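Local atomic coordinates of TetR family transcriptional regulator (Clostridium perfringens, PDB entry 6AZH), a protein that probably binds DNA as a homodimer and regulates transcription, possibly of fatty acid metabolism genes, in response to a small-molecule effector. Residues Ile64-Leu69 with Met89-Leu94; Leu83-Phe87 with Thr182-Leu186; Phe101-Met105 with Phe155-Ile159; Tyr125-Ile129 with Ala151-Phe155. Numbering follows the deposited sequence.

Contact 1: residues Ile64-Leu69 with Met89-Leu94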
loop_
_atom_site.group_PDB
_atom_site.type_symbol
_atom_site.label_atom_id
_atom_site.label_comp_id
_atom_site.label_asym_id
_atom_site.label_seq_id
_atom_site.Cartn_x
_atom_site.Cartn_y
_atom_site.Cartn_z
ATOM N N ILE A 64 -8.810 2.050 -17.853
ATOM C CA ILE A 64 -8.732 3.506 -17.838
ATOM C C ILE A 64 -7.374 3.963 -17.312
ATOM O O ILE A 64 -6.875 5.015 -17.716
ATOM C CB ILE A 64 -9.910 4.105 -17.034
ATOM C CG1 ILE A 64 -9.974 5.637 -17.158
ATOM C CG2 ILE A 64 -9.844 3.706 -15.570
ATOM C CD1 ILE A 64 -10.310 6.145 -18.539
ATOM N N TRP A 65 -6.741 3.180 -16.432
ATOM C CA TRP A 65 -5.408 3.543 -15.946
ATOM C C TRP A 65 -4.388 3.503 -17.081
ATOM O O TRP A 65 -3.632 4.462 -17.290
ATOM C CB TRP A 65 -4.997 2.618 -14.797
ATOM C CG TRP A 65 -5.829 2.832 -13.551
ATOM C CD1 TRP A 65 -7.084 2.350 -13.310
ATOM C CD2 TRP A 65 -5.475 3.619 -12.403
ATOM N NE1 TRP A 65 -7.531 2.773 -12.084
ATOM C CE2 TRP A 65 -6.563 3.562 -11.507
ATOM C CE3 TRP A 65 -4.344 4.378 -12.054
ATOM C CZ2 TRP A 65 -6.549 4.214 -10.270
ATOM C CZ3 TRP A 65 -4.333 5.028 -10.826
ATOM C CH2 TRP A 65 -5.427 4.945 -9.953
ATOM N N HIS A 66 -4.369 2.404 -17.843
ATOM C CA HIS A 66 -3.489 2.308 -19.006
ATOM C C HIS A 66 -3.812 3.379 -20.038
ATOM O O HIS A 66 -2.906 3.979 -20.626
ATOM C CB HIS A 66 -3.611 0.931 -19.660
ATOM C CG HIS A 66 -2.982 -0.168 -18.877
ATOM N ND1 HIS A 66 -1.631 -0.215 -18.625
ATOM C CD2 HIS A 66 -3.516 -1.270 -18.301
ATOM C CE1 HIS A 66 -1.360 -1.293 -17.912
ATOM N NE2 HIS A 66 -2.486 -1.956 -17.710
ATOM N N GLU A 67 -5.100 3.627 -20.273
ATOM C CA GLU A 67 -5.498 4.610 -21.277
ATOM C C GLU A 67 -4.986 5.999 -20.919
ATOM O O GLU A 67 -4.385 6.691 -21.753
ATOM C CB GLU A 67 -7.018 4.621 -21.416
ATOM C CG GLU A 67 -7.559 5.704 -22.347
ATOM C CD GLU A 67 -9.074 5.744 -22.360
ATOM O OE1 GLU A 67 -9.636 6.842 -22.570
ATOM O OE2 GLU A 67 -9.701 4.675 -22.141
ATOM N N LYS A 68 -5.225 6.425 -19.678
ATOM C CA LYS A 68 -4.823 7.765 -19.264
ATOM C C LYS A 68 -3.312 7.904 -19.166
ATOM O O LYS A 68 -2.776 8.974 -19.481
ATOM C CB LYS A 68 -5.482 8.128 -17.936
ATOM C CG LYS A 68 -6.979 8.332 -18.052
ATOM C CD LYS A 68 -7.487 9.329 -17.030
ATOM C CE LYS A 68 -9.007 9.463 -17.085
ATOM N NZ LYS A 68 -9.452 10.349 -18.194
ATOM N N LEU A 69 -2.607 6.845 -18.755
ATOM C CA LEU A 69 -1.150 6.912 -18.743
ATOM C C LEU A 69 -0.598 6.971 -20.162
ATOM O O LEU A 69 0.306 7.765 -20.450
ATOM C CB LEU A 69 -0.563 5.723 -17.987
ATOM C CG LEU A 69 0.960 5.667 -17.879
ATOM C CD1 LEU A 69 1.501 6.915 -17.185
ATOM C CD2 LEU A 69 1.393 4.404 -17.140
HETATM N N MSE A 89 -3.264 13.133 -12.666
HETATM C CA MSE A 89 -4.119 12.087 -13.229
HETATM C C MSE A 89 -4.339 10.938 -12.224
HETATM O O MSE A 89 -5.476 10.485 -12.045
HETATM C CB MSE A 89 -3.506 11.552 -14.534
HETATM C CG MSE A 89 -4.287 10.421 -15.230
HETATM SE SE MSE A 89 -3.929 8.632 -14.457
HETATM C CE MSE A 89 -2.242 8.232 -15.363
ATOM N N GLN A 90 -3.263 10.483 -11.569
ATOM C CA GLN A 90 -3.366 9.294 -10.712
ATOM C C GLN A 90 -4.206 9.569 -9.478
ATOM O O GLN A 90 -5.019 8.729 -9.073
ATOM C CB GLN A 90 -1.980 8.807 -10.279
ATOM C CG GLN A 90 -1.159 8.172 -11.367
ATOM C CD GLN A 90 0.064 7.432 -10.834
ATOM O OE1 GLN A 90 0.495 6.445 -11.421
ATOM N NE2 GLN A 90 0.618 7.903 -9.721
ATOM N N PHE A 91 -4.011 10.732 -8.852
ATOM C CA PHE A 91 -4.764 11.033 -7.643
ATOM C C PHE A 91 -6.224 11.313 -7.959
ATOM O O PHE A 91 -7.111 10.917 -7.190
ATOM C CB PHE A 91 -4.130 12.208 -6.905
ATOM C CG PHE A 91 -2.868 11.843 -6.165
ATOM C CD1 PHE A 91 -2.890 10.868 -5.183
ATOM C CD2 PHE A 91 -1.669 12.480 -6.452
ATOM C CE1 PHE A 91 -1.744 10.524 -4.498
ATOM C CE2 PHE A 91 -0.512 12.150 -5.772
ATOM C CZ PHE A 91 -0.548 11.170 -4.790
ATOM N N GLU A 92 -6.499 11.954 -9.106
ATOM C CA GLU A 92 -7.889 12.128 -9.516
ATOM C C GLU A 92 -8.537 10.778 -9.791
ATOM O O GLU A 92 -9.656 10.513 -9.328
ATOM C CB GLU A 92 -7.984 13.054 -10.740
ATOM C CG GLU A 92 -7.770 14.522 -10.386
ATOM C CD GLU A 92 -7.722 15.439 -11.592
ATOM O OE1 GLU A 92 -7.842 14.944 -12.730
ATOM O OE2 GLU A 92 -7.547 16.664 -11.396
ATOM N N LEU A 93 -7.823 9.889 -10.491
ATOM C CA LEU A 93 -8.364 8.559 -10.776
ATOM C C LEU A 93 -8.567 7.767 -9.495
ATOM O O LEU A 93 -9.601 7.111 -9.321
ATOM C CB LEU A 93 -7.442 7.796 -11.727
ATOM C CG LEU A 93 -8.104 6.820 -12.696
ATOM C CD1 LEU A 93 -9.336 7.459 -13.350
ATOM C CD2 LEU A 93 -7.110 6.343 -13.757
ATOM N N LEU A 94 -7.587 7.822 -8.586
ATOM C CA LEU A 94 -7.731 7.174 -7.285
ATOM C C LEU A 94 -8.962 7.686 -6.548
ATOM O O LEU A 94 -9.750 6.903 -6.019
ATOM C CB LEU A 94 -6.477 7.416 -6.446
ATOM C CG LEU A 94 -6.563 6.992 -4.994
ATOM C CD1 LEU A 94 -6.786 5.504 -4.941
ATOM C CD2 LEU A 94 -5.272 7.375 -4.283
#

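Contact 2: residues Leu83-Phe87 with Thr182-Leu186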
loop_
_atom_site.group_PDB
_atom_site.type_symbol
_atom_site.label_atom_id
_atom_site.label_comp_id
_atom_site.label_asym_id
_atom_site.label_seq_id
_atom_site.Cartn_x
_atom_site.Cartn_y
_atom_site.Cartn_z
ATOM N N LEU A 83 5.465 14.200 -15.825
ATOM C CA LEU A 83 5.395 13.690 -14.451
ATOM C C LEU A 83 4.416 14.500 -13.617
ATOM O O LEU A 83 3.658 13.936 -12.820
ATOM C CB LEU A 83 6.777 13.681 -13.779
ATOM C CG LEU A 83 7.764 12.657 -14.350
ATOM C CD1 LEU A 83 9.180 12.909 -13.798
ATOM C CD2 LEU A 83 7.309 11.211 -14.068
ATOM N N LYS A 84 4.413 15.823 -13.781
ATOM C CA LYS A 84 3.427 16.631 -13.072
ATOM C C LYS A 84 2.006 16.229 -13.459
ATOM O O LYS A 84 1.130 16.119 -12.591
ATOM C CB LYS A 84 3.680 18.113 -13.340
ATOM C CG LYS A 84 4.965 18.615 -12.671
ATOM C CD LYS A 84 5.385 19.945 -13.305
ATOM C CE LYS A 84 6.684 20.494 -12.749
ATOM N NZ LYS A 84 6.864 21.860 -13.333
ATOM N N LYS A 85 1.775 15.953 -14.746
ATOM C CA LYS A 85 0.447 15.528 -15.186
ATOM C C LYS A 85 0.129 14.112 -14.711
ATOM O O LYS A 85 -1.041 13.791 -14.479
ATOM C CB LYS A 85 0.329 15.634 -16.710
ATOM C CG LYS A 85 0.202 17.098 -17.202
ATOM C CD LYS A 85 0.292 17.267 -18.724
ATOM C CE LYS A 85 -0.137 18.686 -19.121
ATOM N NZ LYS A 85 -0.006 18.936 -20.585
ATOM N N LEU A 86 1.153 13.269 -14.552
ATOM C CA LEU A 86 0.949 11.921 -14.024
ATOM C C LEU A 86 0.407 11.961 -12.598
ATOM O O LEU A 86 -0.559 11.256 -12.269
ATOM C CB LEU A 86 2.272 11.146 -14.088
ATOM C CG LEU A 86 2.296 9.840 -13.276
ATOM C CD1 LEU A 86 1.449 8.822 -13.976
ATOM C CD2 LEU A 86 3.733 9.322 -13.127
ATOM N N PHE A 87 1.006 12.797 -11.737
ATOM C CA PHE A 87 0.565 12.855 -10.347
ATOM C C PHE A 87 -0.878 13.320 -10.262
ATOM O O PHE A 87 -1.681 12.751 -9.513
ATOM C CB PHE A 87 1.471 13.786 -9.533
ATOM C CG PHE A 87 2.912 13.419 -9.578
ATOM C CD1 PHE A 87 3.307 12.100 -9.714
ATOM C CD2 PHE A 87 3.887 14.406 -9.508
ATOM C CE1 PHE A 87 4.649 11.767 -9.773
ATOM C CE2 PHE A 87 5.234 14.077 -9.557
ATOM C CZ PHE A 87 5.613 12.758 -9.685
ATOM N N THR A 182 3.226 16.511 -5.251
ATOM C CA THR A 182 4.062 16.910 -6.377
ATOM C C THR A 182 5.320 17.613 -5.881
ATOM O O THR A 182 6.434 17.294 -6.305
ATOM C CB THR A 182 3.274 17.809 -7.341
ATOM O OG1 THR A 182 2.141 17.097 -7.867
ATOM C CG2 THR A 182 4.164 18.269 -8.506
ATOM N N ILE A 183 5.160 18.557 -4.956
ATOM C CA ILE A 183 6.331 19.251 -4.424
ATOM C C ILE A 183 7.200 18.296 -3.615
ATOM O O ILE A 183 8.423 18.263 -3.782
ATOM C CB ILE A 183 5.900 20.476 -3.600
ATOM C CG1 ILE A 183 5.300 21.542 -4.521
ATOM C CG2 ILE A 183 7.098 21.065 -2.875
ATOM C CD1 ILE A 183 4.511 22.618 -3.785
ATOM N N ASN A 184 6.588 17.470 -2.752
ATOM C CA ASN A 184 7.385 16.542 -1.956
ATOM C C ASN A 184 8.238 15.645 -2.844
ATOM O O ASN A 184 9.427 15.442 -2.579
ATOM C CB ASN A 184 6.481 15.691 -1.068
ATOM C CG ASN A 184 5.805 16.492 0.029
ATOM O OD1 ASN A 184 6.121 17.665 0.254
ATOM N ND2 ASN A 184 4.859 15.857 0.719
ATOM N N ILE A 185 7.654 15.117 -3.923
ATOM C CA ILE A 185 8.376 14.181 -4.781
ATOM C C ILE A 185 9.434 14.902 -5.611
ATOM O O ILE A 185 10.575 14.438 -5.728
ATOM C CB ILE A 185 7.394 13.418 -5.691
ATOM C CG1 ILE A 185 6.548 12.438 -4.888
ATOM C CG2 ILE A 185 8.166 12.677 -6.772
ATOM C CD1 ILE A 185 5.597 11.623 -5.749
ATOM N N LEU A 186 9.066 16.027 -6.232
ATOM C CA LEU A 186 10.013 16.679 -7.138
ATOM C C LEU A 186 11.096 17.444 -6.374
ATOM O O LEU A 186 12.288 17.330 -6.689
ATOM C CB LEU A 186 9.257 17.611 -8.103
ATOM C CG LEU A 186 8.295 16.898 -9.070
ATOM C CD1 LEU A 186 7.628 17.890 -10.035
ATOM C CD2 LEU A 186 9.037 15.842 -9.841
HETATM O O HOH W 1 1.002 17.737 -10.353
#

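Contact 3: residues Phe101-Met105 with Phe155-Ile159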
loop_
_atom_site.group_PDB
_atom_site.type_symbol
_atom_site.label_atom_id
_atom_site.label_comp_id
_atom_site.label_asym_id
_atom_site.label_seq_id
_atom_site.Cartn_x
_atom_site.Cartn_y
_atom_site.Cartn_z
ATOM N N PHE A 101 -9.637 0.686 -5.965
ATOM C CA PHE A 101 -8.231 0.683 -5.585
ATOM C C PHE A 101 -7.997 -0.091 -4.292
ATOM O O PHE A 101 -6.986 -0.786 -4.166
ATOM C CB PHE A 101 -7.712 2.114 -5.463
ATOM C CG PHE A 101 -6.238 2.215 -5.644
ATOM C CD1 PHE A 101 -5.692 2.228 -6.916
ATOM C CD2 PHE A 101 -5.397 2.265 -4.547
ATOM C CE1 PHE A 101 -4.332 2.317 -7.093
ATOM C CE2 PHE A 101 -4.029 2.353 -4.717
ATOM C CZ PHE A 101 -3.499 2.368 -5.991
ATOM N N LYS A 102 -8.932 -0.009 -3.337
ATOM C CA LYS A 102 -8.846 -0.818 -2.119
ATOM C C LYS A 102 -8.915 -2.307 -2.432
ATOM O O LYS A 102 -8.194 -3.116 -1.826
ATOM C CB LYS A 102 -9.978 -0.451 -1.164
ATOM C CG LYS A 102 -9.840 0.912 -0.527
ATOM C CD LYS A 102 -11.097 1.232 0.260
ATOM C CE LYS A 102 -11.122 2.679 0.663
ATOM N NZ LYS A 102 -12.508 3.058 1.032
HETATM N N MSE A 103 -9.822 -2.691 -3.328
HETATM C CA MSE A 103 -9.923 -4.059 -3.788
HETATM C C MSE A 103 -8.571 -4.546 -4.310
HETATM O O MSE A 103 -8.114 -5.633 -3.943
HETATM C CB MSE A 103 -10.978 -4.157 -4.880
HETATM C CG MSE A 103 -10.713 -5.263 -5.872
HETATM SE SE MSE A 103 -12.122 -5.393 -7.126
HETATM C CE MSE A 103 -11.540 -4.027 -8.122
ATOM N N VAL A 104 -7.935 -3.728 -5.164
ATOM C CA VAL A 104 -6.605 -4.051 -5.691
ATOM C C VAL A 104 -5.605 -4.183 -4.550
ATOM O O VAL A 104 -4.891 -5.184 -4.437
ATOM C CB VAL A 104 -6.145 -2.972 -6.697
ATOM C CG1 VAL A 104 -4.673 -3.150 -7.053
ATOM C CG2 VAL A 104 -6.971 -3.015 -7.968
HETATM N N MSE A 105 -5.530 -3.165 -3.701
HETATM C CA MSE A 105 -4.567 -3.167 -2.616
HETATM C C MSE A 105 -4.719 -4.355 -1.694
HETATM O O MSE A 105 -3.733 -4.870 -1.193
HETATM C CB MSE A 105 -4.648 -1.886 -1.795
HETATM C CG MSE A 105 -4.453 -0.668 -2.614
HETATM SE SE MSE A 105 -2.570 -0.650 -3.112
HETATM C CE MSE A 105 -2.752 -1.035 -5.069
ATOM N N PHE A 155 4.205 5.029 -7.927
ATOM C CA PHE A 155 2.954 4.299 -7.785
ATOM C C PHE A 155 2.566 4.171 -6.313
ATOM O O PHE A 155 1.395 4.342 -5.951
ATOM C CB PHE A 155 3.059 2.916 -8.424
ATOM C CG PHE A 155 1.786 2.128 -8.326
ATOM C CD1 PHE A 155 0.736 2.388 -9.193
ATOM C CD2 PHE A 155 1.627 1.163 -7.343
ATOM C CE1 PHE A 155 -0.456 1.683 -9.090
ATOM C CE2 PHE A 155 0.446 0.459 -7.233
ATOM C CZ PHE A 155 -0.591 0.715 -8.111
ATOM N N GLY A 156 3.547 3.892 -5.449
ATOM C CA GLY A 156 3.304 3.719 -4.030
ATOM C C GLY A 156 2.752 4.943 -3.328
ATOM O O GLY A 156 2.106 4.797 -2.285
ATOM N N SER A 157 2.967 6.141 -3.879
ATOM C CA SER A 157 2.285 7.324 -3.349
ATOM C C SER A 157 0.765 7.151 -3.354
ATOM O O SER A 157 0.078 7.712 -2.493
ATOM C CB SER A 157 2.680 8.582 -4.125
ATOM O OG SER A 157 2.061 8.652 -5.405
ATOM N N LEU A 158 0.224 6.380 -4.304
ATOM C CA LEU A 158 -1.210 6.101 -4.288
ATOM C C LEU A 158 -1.596 5.278 -3.075
ATOM O O LEU A 158 -2.690 5.445 -2.522
ATOM C CB LEU A 158 -1.620 5.354 -5.547
ATOM C CG LEU A 158 -1.416 6.155 -6.826
ATOM C CD1 LEU A 158 -1.763 5.295 -8.018
ATOM C CD2 LEU A 158 -2.266 7.423 -6.773
ATOM N N ILE A 159 -0.733 4.343 -2.688
ATOM C CA ILE A 159 -1.078 3.423 -1.618
ATOM C C ILE A 159 -1.076 4.141 -0.280
ATOM O O ILE A 159 -2.033 4.043 0.494
ATOM C CB ILE A 159 -0.127 2.214 -1.612
ATOM C CG1 ILE A 159 -0.132 1.558 -2.996
ATOM C CG2 ILE A 159 -0.551 1.245 -0.513
ATOM C CD1 ILE A 159 0.715 0.304 -3.124
#

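Contact 4: residues Tyr125-Ile129 with Ala151-Phe155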
loop_
_atom_site.group_PDB
_atom_site.type_symbol
_atom_site.label_atom_id
_atom_site.label_comp_id
_atom_site.label_asym_id
_atom_site.label_seq_id
_atom_site.Cartn_x
_atom_site.Cartn_y
_atom_site.Cartn_z
ATOM N N TYR A 125 1.397 -1.396 -15.736
ATOM C CA TYR A 125 1.142 0.026 -15.537
ATOM C C TYR A 125 2.407 0.756 -15.097
ATOM O O TYR A 125 2.733 1.827 -15.623
ATOM C CB TYR A 125 0.018 0.229 -14.515
ATOM C CG TYR A 125 -0.246 1.683 -14.197
ATOM C CD1 TYR A 125 -1.071 2.452 -15.010
ATOM C CD2 TYR A 125 0.335 2.296 -13.094
ATOM C CE1 TYR A 125 -1.310 3.766 -14.733
ATOM C CE2 TYR A 125 0.100 3.623 -12.814
ATOM C CZ TYR A 125 -0.726 4.353 -13.640
ATOM O OH TYR A 125 -0.968 5.683 -13.370
ATOM N N ILE A 126 3.137 0.194 -14.128
ATOM C CA ILE A 126 4.323 0.870 -13.594
ATOM C C ILE A 126 5.402 1.024 -14.666
ATOM O O ILE A 126 6.183 1.986 -14.638
ATOM C CB ILE A 126 4.830 0.118 -12.344
ATOM C CG1 ILE A 126 3.820 0.264 -11.206
ATOM C CG2 ILE A 126 6.207 0.628 -11.879
ATOM C CD1 ILE A 126 4.115 -0.593 -10.011
ATOM N N GLU A 127 5.444 0.116 -15.648
ATOM C CA GLU A 127 6.419 0.252 -16.729
ATOM C C GLU A 127 6.197 1.519 -17.541
ATOM O O GLU A 127 7.153 2.072 -18.097
ATOM C CB GLU A 127 6.373 -0.975 -17.642
ATOM C CG GLU A 127 7.110 -2.167 -17.061
ATOM C CD GLU A 127 6.727 -3.477 -17.725
ATOM O OE1 GLU A 127 5.901 -3.458 -18.667
ATOM O OE2 GLU A 127 7.253 -4.522 -17.294
ATOM N N GLY A 128 4.953 1.989 -17.644
ATOM C CA GLY A 128 4.725 3.274 -18.288
ATOM C C GLY A 128 5.373 4.419 -17.529
ATOM O O GLY A 128 5.962 5.319 -18.133
ATOM N N ILE A 129 5.275 4.395 -16.193
ATOM C CA ILE A 129 5.969 5.380 -15.365
ATOM C C ILE A 129 7.473 5.298 -15.590
ATOM O O ILE A 129 8.154 6.322 -15.716
ATOM C CB ILE A 129 5.616 5.191 -13.872
ATOM C CG1 ILE A 129 4.111 5.398 -13.622
ATOM C CG2 ILE A 129 6.462 6.143 -12.981
ATOM C CD1 ILE A 129 3.646 4.952 -12.219
ATOM N N ALA A 151 10.008 4.392 -9.899
ATOM C CA ALA A 151 8.669 4.226 -10.458
ATOM C C ALA A 151 7.744 3.528 -9.472
ATOM O O ALA A 151 6.562 3.873 -9.370
ATOM C CB ALA A 151 8.721 3.446 -11.766
ATOM N N HIS A 152 8.262 2.550 -8.724
ATOM C CA HIS A 152 7.409 1.910 -7.726
ATOM C C HIS A 152 7.080 2.860 -6.584
ATOM O O HIS A 152 5.985 2.788 -6.022
ATOM C CB HIS A 152 8.069 0.644 -7.186
ATOM C CG HIS A 152 7.880 -0.540 -8.075
ATOM N ND1 HIS A 152 8.573 -0.694 -9.254
ATOM C CD2 HIS A 152 7.054 -1.608 -7.978
ATOM C CE1 HIS A 152 8.197 -1.821 -9.838
ATOM N NE2 HIS A 152 7.278 -2.394 -9.083
ATOM N N SER A 153 8.005 3.761 -6.241
ATOM C CA SER A 153 7.725 4.783 -5.244
ATOM C C SER A 153 6.646 5.739 -5.724
ATOM O O SER A 153 5.827 6.205 -4.924
ATOM C CB SER A 153 9.003 5.565 -4.903
ATOM O OG SER A 153 9.848 4.773 -4.091
ATOM N N LEU A 154 6.647 6.070 -7.020
ATOM C CA LEU A 154 5.630 6.976 -7.545
ATOM C C LEU A 154 4.265 6.314 -7.557
ATOM O O LEU A 154 3.259 6.951 -7.221
ATOM C CB LEU A 154 5.995 7.450 -8.951
ATOM C CG LEU A 154 7.320 8.186 -9.090
ATOM C CD1 LEU A 154 7.363 8.848 -10.453
ATOM C CD2 LEU A 154 7.464 9.188 -7.965
ATOM N N PHE A 155 4.205 5.029 -7.927
ATOM C CA PHE A 155 2.954 4.299 -7.785
ATOM C C PHE A 155 2.566 4.171 -6.313
ATOM O O PHE A 155 1.395 4.342 -5.951
ATOM C CB PHE A 155 3.059 2.916 -8.424
ATOM C CG PHE A 155 1.786 2.128 -8.326
ATOM C CD1 PHE A 155 0.736 2.388 -9.193
ATOM C CD2 PHE A 155 1.627 1.163 -7.343
ATOM C CE1 PHE A 155 -0.456 1.683 -9.090
ATOM C CE2 PHE A 155 0.446 0.459 -7.233
ATOM C CZ PHE A 155 -0.591 0.715 -8.111
#

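Contact 1: residues Ile64-Leu69 with Met89-Leu94
In this all-helical TetR-family chain, the long helix 50-74, which links the DNA-binding head to the C-terminal domain, runs nearly antiparallel to helix 79-96. The local axes make an angle of 155° and approach to 11.1 Å, a separation wide enough for whole side chains to interleave. Contact along 89-94 begins with the selenomethionine M89, which lies opposite K68: its CG is 3.7 Å from K68 CB, and its CE bends on to rest 4.0 Å from L69 CB. The CA-to-CB bond of K68 points toward the partner helix and its aliphatic chain lines the rim, with CE 4.3 Å from L93 CD1. Q90 meets the indole most closely through its backbone, O lying 3.9 Å from W65 CH2, while its OE1 is hydrogen-bonded to Y125 of helix 113-138. L93, one turn after M89, makes the largest contribution from this helix. Its CD2 sits over the five-membered ring of W65, 3.6 Å from the centroid, in a CH-pi contact, and also lies 4.2 Å from I64 CG2. No hydrogen bond crosses between the segments. At L94 the far end of the indole reaches the backbone of helix 79-96, with W65 CH2 3.8 Å from L94 N.

Contact 2: residues Leu83-Phe87 with Thr182-Leu186
Helices 79-96 and 174-187 pass each other obliquely here, their local axes 10.9 Å apart at 135° between N-to-C directions. The backbones come nearest at F87 and T182, whose CA atoms are 6.7 Å apart. From that point F87 projects toward the opposite helix and supplies most of the buried surface on its side. T182 and L186, one turn apart, meet the edge of its ring, with T182 OG1 3.6 Å from F87 CD2 and L186 CG 4.2 Å from F87 CE2; I185 lies against one face through CD1, and its CG2 is 3.9 Å from F87 CZ. K84, a turn before F87, adds the aliphatic part of its chain, its CG 3.8 Å from L186 CD1, while its amine forms a salt bridge with E81. A water bridges backbone and side chain, donating to K84 O and to T182 OG1, 2.8 Å from each; the threonine hydroxyl is also hydrogen-bonded to I178 O. F87 and I185 both pack on L154 of helix 147-165, and I185 and L186 also pack on I189 of the second subunit, so the contact fastens helix 79-96 to helix 174-187, which with helix 147-165 packs on the second subunit, as in TetR-family dimers.

Contact 3: residues Phe101-Met105 with Phe155-Ile159
Two knobs of the short helix 98-106, the F101 ring and the selenomethionine M105, fill hollows on the side of helix 147-165. The axes cross steeply, at -105°, and remain 12.0 Å apart, so the gap is bridged by long side chains. F101 pushes its tip between F155 and L158: CZ lies 4.0 Å from F155 CZ and 3.6 Å from L158 CB, and I159 CG1 borders the ring edge, 4.3 Å from F101 CE2. One turn later, M105 occupies the neighbouring hollow between F155 and I159. Its CE lies 4.1 Å from F155 CZ, and its selenium presses closely on I159, with M105 SE 3.3 Å from I159 CG1. The fit is wholly apolar. Beyond it lies the second subunit, where I159 meets I159 of the partner chain and M105 packs on W109 of that chain. Such packing of helix 98-106 against a dimer-forming helix belongs to the TetR-family C-terminal domain, whose helical core in relatives holds the effector pocket.

Contact 4: residues Tyr125-Ile129 with Ala151-Phe155
This is a tightly packed, fully buried apolar crossing in the C-terminal domain of the TetR fold, where helix 113-138 lies over the first part of helix 147-165. The local axes cross at 115° and come within 9.1 Å. The small side chain of A151 permits this closeness: its CA is 5.7 Å from that of I129, and its CB touches I129 CG2 at 3.7 Å and I126 CG2 at 3.8 Å. I129 also meets L154 of the next turn, CG2 to CD1 at 3.8 Å. I126 buries the largest area and fills the space between A151, H152 and F155, with CG1 3.9 Å from F155 CB. Y125 completes the row at the other end, its CE2 approaching the edge of the F155 ring, 3.9 Å from CD1; its hydroxyl is hydrogen-bonded to Q90 of helix 79-96. H152 points its CA-to-CB bond away from helix 113-138, yet the imidazole folds back over the interface. Its ND1 is hydrogen-bonded to S148 O, and its ring also meets that of Y164 of the second subunit. Against one face of this imidazole rests I126 CD1, 4.0 Å from the ring centroid, in a CH-pi contact.

From the N terminus, contact 1 closes the first and shortest loop, bringing helix 79-96 back along helix 50-74. Contact 2 opens within that loop, at 83-87, and closes only near the C terminus, at 182-186, so the two cross on helix 79-96. Contacts 3 and 4 follow contact 1 in series and are both nested inside the span of contact 2. They start on successive helices, 98-106 and 113-138, and end on helix 147-165, where F155 serves both. L86, in a segment of contact 2, packs on both L69 of contact 1 and I129 of contact 4. Together they tie the linking helix 50-74 through the domain core to the helices that meet the second subunit.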